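Local coordinates for PTS system, nitrogen regulatory IIA protein (Neisseria meningitidis, PDB 2A0J), which probably relays phosphoryl groups as a fructose-type EIIA protein of the bacterial phosphotransferase system, in a branch linked to nitrogen regulation, at residues Val19-Lys22 and Lys23-Phe26; Asp43-Glu46 and Cys47-Arg51; Ser125-Ser128 and Ile129-Leu133. All blocks are in the same frame, centred on the assembly; numbering follows the deposited sequence.

In the fold
Interactions 1 and 3 are helix starts, at the loop-to-helix junctions before 22-33 and 127-135, while interaction 2 lies within helix 41-52. Interactions 1 and 2, with centres 14 Å apart, belong to consecutive helices, 22-33 and 41-52, and meet directly: Phe26 CB lies 3.5 Å from Phe45 CE1, and the Phe26 ring meets that of Phe49 edge-to-face. Interaction 3 lies on the other side of the chain's centre from interaction 2, about 28 Å away between centres. Interaction 2 borders the probable phosphorylation region: Arg51, in its second segment, touches His67, which probably is the phosphorylated histidine of the EIIA type 2 family.

Interaction 1. Residues Val19-Lys22 and Lys23-Phe26; sequences VGSK and KRLF
A chi1 of 63° places Ser21 OG between its own backbone N and carbonyl carbon, facing the first turn of helix 22-33, where it accepts from Arg24 N at 3.1 Å. The N-H...O angle of 148° makes this a somewhat bent bond, but a genuine N-cap: the serine hydroxyl takes up one of the amides of the first turn. Lys22 CG, set anti to the backbone N (chi1 -170°), sends an extended chain alongside the Phe26 ring, pointing the same way, with its CG 3.9 Å from Phe26 CE1. Beneath the cap the regular helical bonds begin, from Leu25 N to Ser21 O (2.9 Å) and from Phe26 N to Lys22 O (3.0 Å). Ser21 thus serves the helix through both its side chain and its carbonyl.

Before the cap, Val19 turns back over the same turn. Its CG2 methyl rests 3.5 Å from Arg24 CB and 4.0 Å from Leu25 CB, crossing both side chains at a slant. Val19 also touches Thr83 and Leu25 touches Ile81, so this apolar patch attaches the helix start to strand 77-83 of the central sheet. The amine of Lys22 is engaged beyond the turn, in a salt bridge with Glu52, a hydrogen bond to Phe89 O and a cation-pi contact with the Phe89 ring.

Capping, apolar packing and a salt bridge to the following helix therefore divide the work at the loop-to-helix junction: Ser21 satisfies an early amide, Val19 packs its methyl against the turn, and Lys22 ties it to the end of helix 41-52.

Interaction 2. Residues Asp43-Glu46 and Cys47-Arg51; sequences DVFE and CLFAR
Glu46 O receives the amide of Ala50 at 2.8 Å from Ala50 N, although the N-H...O angle of 135° shows the proton pointing well off the oxygen. One residue earlier, Phe49 N donates to Phe45 O at 2.9 Å along a straighter path. These bonds, with that from Cys47 N to Asp43 O (3.1 Å), fix the pitch that brings residues four apart onto one side.

Phe45 and Phe49 exploit that spacing. Their side chains leave the helix in the same direction, and the rings form an offset stack, with centroids 5.0 Å apart and planes inclined at 24°. With Phe45 CG anti to the backbone N (chi1 177°), the ring runs alongside that of Phe49, and Phe45 CZ sits over the centre of one Phe49 face, 4.1 Å from Phe49 CG.

This is an i to i+4 aromatic pair on helix 41-52 of the EIIA type 2 domain, and it is directed at the preceding helix, 22-33. Val44 and Leu48, whose CG1 and CD1 approach to 4.3 Å, turn to the sheet and touch Leu104 and Ile102 of strand 97-106 respectively. Leu48 stands at the boundary, where it also touches Phe26 and Ala29 of helix 22-33. Cys47 likewise touches Leu104, and His70 of strand 63-70.

Interaction 3. Residues Ser125-Ser128 and Ile129-Leu133; sequences SQKS and IRESL
Lys127 and Glu131 are joined twice, through backbone and side chain. Glu131 N donates to Lys127 O at 2.9 Å, a normal helical bond of 153°, while above it Lys127 NZ and Glu131 OE1 form a rather long salt bridge of 3.5 Å. The lysine chain runs extended and bends at its last torsion, crossing the glutamate so that its CE as well as its NZ borders the carboxylate. Arg130 N binds Gln126 O at 3.2 Å, the oxygen that also accepts a weak bond from Ile129 N, and Ser132 N binds Ser128 O at 3.1 Å. Gln126 is thus the N-cap residue of helix 127-135, its carbonyl taking the first amides.

Arg130 folds back over the helix start. One face of its guanidinium lies over the Lys127 backbone, with Arg130 CZ 3.8 Å from Lys127 CA. Its NH2 donates to a water at 2.7 Å, which also takes a weak bond from Lys127 NZ, and its NH1 donates a hydrogen bond to Phe124 O at the end of helix 110-124. The arginine thereby spans the break between two helices.

Packing lies on another side. Gln126 CG, anti to the carbonyl carbon (chi1 -62°), carries the amide across the tip of Ile129, whose CD1 is 3.4 Å from Gln126 NE2. Ile129 also touches Lys123 and Ile145, placing it between helices 110-124 and 139-146.

Two cationic groups therefore lie close on this surface, Lys127 NZ and Arg130 NH2 being 4.6 Å apart; the shared water and the carboxylate of Glu131 probably ease their mutual repulsion.

Interaction 1. Residues Val19-Lys22 and Lys23-Phe26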
ATOM      1  N   VAL A  19     -14.270  -4.511   1.609  1.00 25.37           N
ATOM      2  CA  VAL A  19     -13.717  -4.546   2.955  1.00 32.41           C
ATOM      3  C   VAL A  19     -14.418  -3.546   3.870  1.00 30.88           C
ATOM      4  O   VAL A  19     -14.688  -2.410   3.475  1.00 34.88           O
ATOM      5  CB  VAL A  19     -12.178  -4.283   2.918  1.00 29.47           C
ATOM      6  CG1 VAL A  19     -11.880  -2.999   2.157  1.00 42.57           C
ATOM      7  CG2 VAL A  19     -11.623  -4.203   4.318  1.00 33.08           C
ATOM      8  N   GLY A  20     -14.710  -3.985   5.094  1.00 34.12           N
ATOM      9  CA  GLY A  20     -15.400  -3.138   6.052  1.00 30.78           C
ATOM     10  C   GLY A  20     -14.539  -2.359   7.033  1.00 32.39           C
ATOM     11  O   GLY A  20     -14.857  -1.217   7.362  1.00 37.15           O
ATOM     12  N   SER A  21     -13.455  -2.955   7.514  1.00 26.86           N
ATOM     13  CA  SER A  21     -12.607  -2.253   8.464  1.00 20.12           C
ATOM     14  C   SER A  21     -11.152  -2.187   8.033  1.00 25.19           C
ATOM     15  O   SER A  21     -10.718  -2.918   7.137  1.00 21.67           O
ATOM     16  CB  SER A  21     -12.695  -2.912   9.837  1.00 15.42           C
ATOM     17  OG  SER A  21     -12.208  -4.240   9.790  1.00 27.81           O
ATOM     18  N   LYS A  22     -10.415  -1.291   8.688  1.00 25.93           N
ATOM     19  CA  LYS A  22      -8.993  -1.074   8.441  1.00 23.10           C
ATOM     20  C   LYS A  22      -8.230  -2.308   8.924  1.00 22.65           C
ATOM     21  O   LYS A  22      -7.165  -2.644   8.410  1.00 27.18           O
ATOM     22  CB  LYS A  22      -8.538   0.171   9.204  1.00 19.10           C
ATOM     23  CG  LYS A  22      -7.148   0.671   8.867  1.00 23.73           C
ATOM     24  CD  LYS A  22      -6.842   1.891   9.714  1.00 15.26           C
ATOM     25  CE  LYS A  22      -5.507   2.503   9.372  1.00 18.09           C
ATOM     26  NZ  LYS A  22      -5.255   3.731  10.184  1.00 12.61           N
ATOM     27  N   LYS A  23      -8.797  -2.973   9.922  1.00 22.50           N
ATOM     28  CA  LYS A  23      -8.224  -4.188  10.489  1.00 27.18           C
ATOM     29  C   LYS A  23      -8.342  -5.273   9.419  1.00 27.65           C
ATOM     30  O   LYS A  23      -7.403  -6.038   9.174  1.00 21.54           O
ATOM     31  CB  LYS A  23      -9.018  -4.582  11.738  1.00 21.72           C
ATOM     32  CG  LYS A  23      -8.735  -5.959  12.304  1.00 21.76           C
ATOM     33  CD  LYS A  23      -7.713  -5.902  13.423  1.00 45.14           C
ATOM     34  CE  LYS A  23      -7.573  -7.253  14.108  1.00 52.50           C
ATOM     35  NZ  LYS A  23      -8.856  -7.703  14.719  1.00 62.71           N
ATOM     36  N   ARG A  24      -9.502  -5.309   8.770  1.00 26.23           N
ATOM     37  CA  ARG A  24      -9.791  -6.281   7.722  1.00 26.16           C
ATOM     38  C   ARG A  24      -8.836  -6.053   6.555  1.00 28.38           C
ATOM     39  O   ARG A  24      -8.204  -6.984   6.056  1.00 30.79           O
ATOM     40  CB  ARG A  24     -11.241  -6.113   7.259  1.00 28.29           C
ATOM     41  CG  ARG A  24     -11.883  -7.350   6.648  1.00 45.71           C
ATOM     42  CD  ARG A  24     -11.127  -7.848   5.429  1.00 64.01           C
ATOM     43  NE  ARG A  24     -10.589  -9.189   5.645  1.00 82.22           N
ATOM     44  CZ  ARG A  24     -11.328 -10.291   5.731  1.00 90.65           C
ATOM     45  NH1 ARG A  24     -12.649 -10.220   5.613  1.00 87.05           N
ATOM     46  NH2 ARG A  24     -10.746 -11.464   5.947  1.00 98.93           N
ATOM     47  N   LEU A  25      -8.740  -4.799   6.129  1.00 22.69           N
ATOM     48  CA  LEU A  25      -7.867  -4.412   5.036  1.00 18.40           C
ATOM     49  C   LEU A  25      -6.422  -4.868   5.309  1.00 21.76           C
ATOM     50  O   LEU A  25      -5.732  -5.375   4.416  1.00 11.06           O
ATOM     51  CB  LEU A  25      -7.932  -2.889   4.875  1.00 18.35           C
ATOM     52  CG  LEU A  25      -7.222  -2.184   3.719  1.00 27.22           C
ATOM     53  CD1 LEU A  25      -7.760  -2.674   2.388  1.00 28.90           C
ATOM     54  CD2 LEU A  25      -7.438  -0.683   3.851  1.00 32.75           C
ATOM     55  N   PHE A  26      -5.965  -4.689   6.546  1.00 17.65           N
ATOM     56  CA  PHE A  26      -4.605  -5.081   6.908  1.00 22.98           C
ATOM     57  C   PHE A  26      -4.423  -6.599   6.920  1.00 22.50           C
ATOM     58  O   PHE A  26      -3.345  -7.103   6.603  1.00 17.24           O
ATOM     59  CB  PHE A  26      -4.213  -4.487   8.273  1.00 22.99           C
ATOM     60  CG  PHE A  26      -3.594  -3.111   8.186  1.00 18.32           C
ATOM     61  CD1 PHE A  26      -4.320  -2.029   7.707  1.00 22.24           C
ATOM     62  CD2 PHE A  26      -2.279  -2.899   8.582  1.00 30.03           C
ATOM     63  CE1 PHE A  26      -3.746  -0.758   7.623  1.00 18.36           C
ATOM     64  CE2 PHE A  26      -1.696  -1.632   8.501  1.00 22.09           C
ATOM     65  CZ  PHE A  26      -2.429  -0.563   8.022  1.00 15.31           C
TER

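Interaction 2. Residues Asp43-Glu46 and Cys47-Arg51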
ATOM      1  N   ASP A  43       2.853 -12.473  10.653  1.00 18.08           N
ATOM      2  CA  ASP A  43       4.013 -11.607  10.878  1.00 19.47           C
ATOM      3  C   ASP A  43       3.987 -10.363   9.992  1.00 17.64           C
ATOM      4  O   ASP A  43       4.400  -9.286  10.414  1.00 14.14           O
ATOM      5  CB  ASP A  43       5.316 -12.381  10.661  1.00 20.73           C
ATOM      6  CG  ASP A  43       5.607 -13.362  11.789  1.00 17.81           C
ATOM      7  OD1 ASP A  43       5.595 -12.940  12.964  1.00 24.42           O
ATOM      8  OD2 ASP A  43       5.853 -14.550  11.506  1.00 15.77           O
ATOM      9  N   VAL A  44       3.495 -10.515   8.765  1.00 13.65           N
ATOM     10  CA  VAL A  44       3.397  -9.392   7.843  1.00 14.48           C
ATOM     11  C   VAL A  44       2.389  -8.395   8.417  1.00 17.84           C
ATOM     12  O   VAL A  44       2.577  -7.186   8.339  1.00 23.97           O
ATOM     13  CB  VAL A  44       2.932  -9.875   6.454  1.00 20.15           C
ATOM     14  CG1 VAL A  44       2.452  -8.692   5.606  1.00 17.31           C
ATOM     15  CG2 VAL A  44       4.082 -10.613   5.762  1.00 10.15           C
ATOM     16  N   PHE A  45       1.323  -8.925   9.003  1.00 20.65           N
ATOM     17  CA  PHE A  45       0.282  -8.118   9.617  1.00 20.69           C
ATOM     18  C   PHE A  45       0.840  -7.294  10.779  1.00 23.92           C
ATOM     19  O   PHE A  45       0.664  -6.078  10.831  1.00 23.47           O
ATOM     20  CB  PHE A  45      -0.839  -9.020  10.139  1.00 17.17           C
ATOM     21  CG  PHE A  45      -1.932  -8.273  10.846  1.00 24.48           C
ATOM     22  CD1 PHE A  45      -2.963  -7.678  10.130  1.00 29.94           C
ATOM     23  CD2 PHE A  45      -1.914  -8.135  12.228  1.00 21.29           C
ATOM     24  CE1 PHE A  45      -3.958  -6.955  10.782  1.00 23.76           C
ATOM     25  CE2 PHE A  45      -2.906  -7.414  12.890  1.00 26.69           C
ATOM     26  CZ  PHE A  45      -3.928  -6.823  12.165  1.00 24.11           C
ATOM     27  N   GLU A  46       1.507  -7.962  11.715  1.00 26.61           N
ATOM     28  CA  GLU A  46       2.071  -7.285  12.873  1.00 25.63           C
ATOM     29  C   GLU A  46       3.044  -6.186  12.469  1.00 22.13           C
ATOM     30  O   GLU A  46       3.113  -5.128  13.086  1.00 16.69           O
ATOM     31  CB  GLU A  46       2.784  -8.294  13.775  1.00 32.74           C
ATOM     32  CG  GLU A  46       2.307  -8.255  15.222  1.00 50.06           C
ATOM     33  CD  GLU A  46       0.808  -8.477  15.346  1.00 50.87           C
ATOM     34  OE1 GLU A  46       0.321  -9.537  14.900  1.00 48.79           O
ATOM     35  OE2 GLU A  46       0.115  -7.592  15.887  1.00 48.53           O
ATOM     36  N   CYS A  47       3.800  -6.451  11.419  1.00 16.00           N
ATOM     37  CA  CYS A  47       4.771  -5.499  10.940  1.00 16.62           C
ATOM     38  C   CYS A  47       4.104  -4.205  10.449  1.00 17.92           C
ATOM     39  O   CYS A  47       4.561  -3.106  10.760  1.00 14.79           O
ATOM     40  CB  CYS A  47       5.592  -6.147   9.828  1.00 16.75           C
ATOM     41  SG  CYS A  47       6.988  -5.181   9.328  1.00 45.30           S
ATOM     42  N   LEU A  48       3.024  -4.334   9.686  1.00  9.88           N
ATOM     43  CA  LEU A  48       2.312  -3.163   9.176  1.00 14.39           C
ATOM     44  C   LEU A  48       1.583  -2.418  10.295  1.00 17.72           C
ATOM     45  O   LEU A  48       1.542  -1.184  10.308  1.00 16.79           O
ATOM     46  CB  LEU A  48       1.297  -3.584   8.112  1.00 11.77           C
ATOM     47  CG  LEU A  48       1.816  -4.467   6.968  1.00 17.00           C
ATOM     48  CD1 LEU A  48       0.645  -4.847   6.071  1.00  5.35           C
ATOM     49  CD2 LEU A  48       2.921  -3.744   6.178  1.00  7.15           C
ATOM     50  N   PHE A  49       1.018  -3.181  11.232  1.00 24.14           N
ATOM     51  CA  PHE A  49       0.269  -2.632  12.362  1.00 24.28           C
ATOM     52  C   PHE A  49       1.165  -2.026  13.446  1.00 24.02           C
ATOM     53  O   PHE A  49       0.735  -1.153  14.204  1.00 24.87           O
ATOM     54  CB  PHE A  49      -0.625  -3.720  12.972  1.00 33.18           C
ATOM     55  CG  PHE A  49      -2.071  -3.300  13.151  1.00 55.69           C
ATOM     56  CD1 PHE A  49      -2.820  -2.832  12.069  1.00 48.17           C
ATOM     57  CD2 PHE A  49      -2.694  -3.402  14.395  1.00 58.75           C
ATOM     58  CE1 PHE A  49      -4.166  -2.474  12.224  1.00 25.65           C
ATOM     59  CE2 PHE A  49      -4.037  -3.047  14.557  1.00 41.59           C
ATOM     60  CZ  PHE A  49      -4.771  -2.583  13.468  1.00 31.02           C
ATOM     61  N   ALA A  50       2.408  -2.486  13.529  1.00 19.99           N
ATOM     62  CA  ALA A  50       3.330  -1.950  14.517  1.00 20.37           C
ATOM     63  C   ALA A  50       3.591  -0.486  14.162  1.00 19.84           C
ATOM     64  O   ALA A  50       3.842   0.353  15.033  1.00 17.41           O
ATOM     65  CB  ALA A  50       4.637  -2.744  14.501  1.00 19.62           C
ATOM     66  N   ARG A  51       3.511  -0.194  12.870  1.00 21.29           N
ATOM     67  CA  ARG A  51       3.738   1.153  12.349  1.00 25.78           C
ATOM     68  C   ARG A  51       2.482   2.019  12.398  1.00 19.98           C
ATOM     69  O   ARG A  51       2.538   3.184  12.797  1.00 10.68           O
ATOM     70  CB  ARG A  51       4.248   1.074  10.905  1.00 26.63           C
ATOM     71  CG  ARG A  51       4.294   2.415  10.190  1.00 20.79           C
ATOM     72  CD  ARG A  51       5.199   3.405  10.916  1.00 26.13           C
ATOM     73  NE  ARG A  51       5.146   4.724  10.297  1.00 14.63           N
ATOM     74  CZ  ARG A  51       4.108   5.551  10.384  1.00 18.14           C
ATOM     75  NH1 ARG A  51       3.021   5.208  11.079  1.00  3.43           N
ATOM     76  NH2 ARG A  51       4.151   6.716   9.755  1.00  3.20           N
TER

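Interaction 3. Residues Ser125-Ser128 and Ile129-Leu133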
ATOM      1  N   SER A 125      -0.446  13.178  -4.618  1.00 34.19           N
ATOM      2  CA  SER A 125      -0.816  14.548  -4.282  1.00 32.06           C
ATOM      3  C   SER A 125      -1.487  15.232  -5.463  1.00 27.73           C
ATOM      4  O   SER A 125      -2.036  16.324  -5.323  1.00 34.14           O
ATOM      5  CB  SER A 125       0.419  15.349  -3.863  1.00 33.10           C
ATOM      6  OG  SER A 125       1.381  15.381  -4.904  1.00 41.78           O
ATOM      7  N   GLN A 126      -1.444  14.581  -6.623  1.00 25.12           N
ATOM      8  CA  GLN A 126      -2.035  15.129  -7.842  1.00 26.95           C
ATOM      9  C   GLN A 126      -3.458  14.652  -8.039  1.00 29.91           C
ATOM     10  O   GLN A 126      -3.717  13.450  -8.116  1.00 33.26           O
ATOM     11  CB  GLN A 126      -1.207  14.735  -9.058  1.00 25.39           C
ATOM     12  CG  GLN A 126       0.207  15.256  -9.031  1.00 32.23           C
ATOM     13  CD  GLN A 126       0.940  14.926 -10.306  1.00 56.43           C
ATOM     14  OE1 GLN A 126       0.440  15.189 -11.402  1.00 65.43           O
ATOM     15  NE2 GLN A 126       2.132  14.351 -10.177  1.00 66.09           N
ATOM     16  N   LYS A 127      -4.378  15.607  -8.139  1.00 28.51           N
ATOM     17  CA  LYS A 127      -5.787  15.293  -8.300  1.00 31.02           C
ATOM     18  C   LYS A 127      -6.100  14.383  -9.486  1.00 33.13           C
ATOM     19  O   LYS A 127      -6.850  13.415  -9.354  1.00 32.26           O
ATOM     20  CB  LYS A 127      -6.603  16.583  -8.413  1.00 20.45           C
ATOM     21  CG  LYS A 127      -8.103  16.335  -8.449  1.00 34.32           C
ATOM     22  CD  LYS A 127      -8.893  17.611  -8.288  1.00 46.42           C
ATOM     23  CE  LYS A 127     -10.381  17.314  -8.282  1.00 49.71           C
ATOM     24  NZ  LYS A 127     -10.735  16.341  -7.214  1.00 59.95           N
ATOM     25  N   SER A 128      -5.526  14.693 -10.644  1.00 31.51           N
ATOM     26  CA  SER A 128      -5.776  13.898 -11.840  1.00 26.62           C
ATOM     27  C   SER A 128      -5.251  12.467 -11.736  1.00 25.27           C
ATOM     28  O   SER A 128      -5.821  11.562 -12.333  1.00 27.02           O
ATOM     29  CB  SER A 128      -5.184  14.599 -13.065  1.00 13.51           C
ATOM     30  OG  SER A 128      -3.846  14.979 -12.827  1.00 29.61           O
ATOM     31  N   ILE A 129      -4.172  12.255 -10.986  1.00 22.57           N
ATOM     32  CA  ILE A 129      -3.636  10.909 -10.823  1.00 21.80           C
ATOM     33  C   ILE A 129      -4.566  10.076  -9.943  1.00 23.27           C
ATOM     34  O   ILE A 129      -4.813   8.901 -10.223  1.00 24.23           O
ATOM     35  CB  ILE A 129      -2.236  10.914 -10.179  1.00 28.82           C
ATOM     36  CG1 ILE A 129      -1.202  11.433 -11.184  1.00 16.06           C
ATOM     37  CG2 ILE A 129      -1.880   9.497  -9.705  1.00 17.37           C
ATOM     38  CD1 ILE A 129       0.205  11.547 -10.621  1.00 30.35           C
ATOM     39  N   ARG A 130      -5.079  10.689  -8.880  1.00 19.58           N
ATOM     40  CA  ARG A 130      -5.993   9.994  -7.979  1.00 24.83           C
ATOM     41  C   ARG A 130      -7.303   9.695  -8.701  1.00 26.60           C
ATOM     42  O   ARG A 130      -7.914   8.643  -8.497  1.00 26.50           O
ATOM     43  CB  ARG A 130      -6.282  10.839  -6.731  1.00 14.83           C
ATOM     44  CG  ARG A 130      -5.069  11.149  -5.864  1.00 11.57           C
ATOM     45  CD  ARG A 130      -5.507  11.740  -4.529  1.00  7.02           C
ATOM     46  NE  ARG A 130      -6.418  12.870  -4.689  1.00  8.78           N
ATOM     47  CZ  ARG A 130      -6.051  14.149  -4.662  1.00 25.75           C
ATOM     48  NH1 ARG A 130      -4.777  14.485  -4.476  1.00 13.26           N
ATOM     49  NH2 ARG A 130      -6.966  15.097  -4.817  1.00 26.72           N
ATOM     50  N   GLU A 131      -7.731  10.631  -9.544  1.00 27.33           N
ATOM     51  CA  GLU A 131      -8.963  10.461 -10.302  1.00 28.47           C
ATOM     52  C   GLU A 131      -8.857   9.295 -11.277  1.00 23.84           C
ATOM     53  O   GLU A 131      -9.817   8.549 -11.454  1.00 20.89           O
ATOM     54  CB  GLU A 131      -9.307  11.750 -11.052  1.00 41.02           C
ATOM     55  CG  GLU A 131      -9.977  12.799 -10.179  1.00 53.16           C
ATOM     56  CD  GLU A 131     -10.224  14.102 -10.910  1.00 69.82           C
ATOM     57  OE1 GLU A 131     -10.976  14.946 -10.378  1.00 73.65           O
ATOM     58  OE2 GLU A 131      -9.661  14.284 -12.009  1.00 81.89           O
ATOM     59  N   SER A 132      -7.690   9.140 -11.905  1.00 17.38           N
ATOM     60  CA  SER A 132      -7.467   8.044 -12.845  1.00 17.84           C
ATOM     61  C   SER A 132      -7.473   6.705 -12.113  1.00 21.30           C
ATOM     62  O   SER A 132      -8.131   5.756 -12.548  1.00 16.94           O
ATOM     63  CB  SER A 132      -6.128   8.215 -13.567  1.00 15.79           C
ATOM     64  OG  SER A 132      -6.200   9.247 -14.526  1.00 18.05           O
ATOM     65  N   LEU A 133      -6.735   6.639 -11.005  1.00 20.30           N
ATOM     66  CA  LEU A 133      -6.649   5.424 -10.199  1.00 19.07           C
ATOM     67  C   LEU A 133      -8.020   4.988  -9.698  1.00 25.06           C
ATOM     68  O   LEU A 133      -8.217   3.822  -9.352  1.00 26.84           O
ATOM     69  CB  LEU A 133      -5.689   5.627  -9.017  1.00  7.15           C
ATOM     70  CG  LEU A 133      -4.205   5.677  -9.417  1.00 11.20           C
ATOM     71  CD1 LEU A 133      -3.372   6.242  -8.296  1.00  8.16           C
ATOM     72  CD2 LEU A 133      -3.725   4.283  -9.790  1.00 16.29           C
TER
HETATM   73  O   HOH W   1      -5.180  17.830  -5.438  1.00 32.20           O
HETATM   74  O   HOH W   2      -9.410  14.176  -5.325  1.00 36.83           O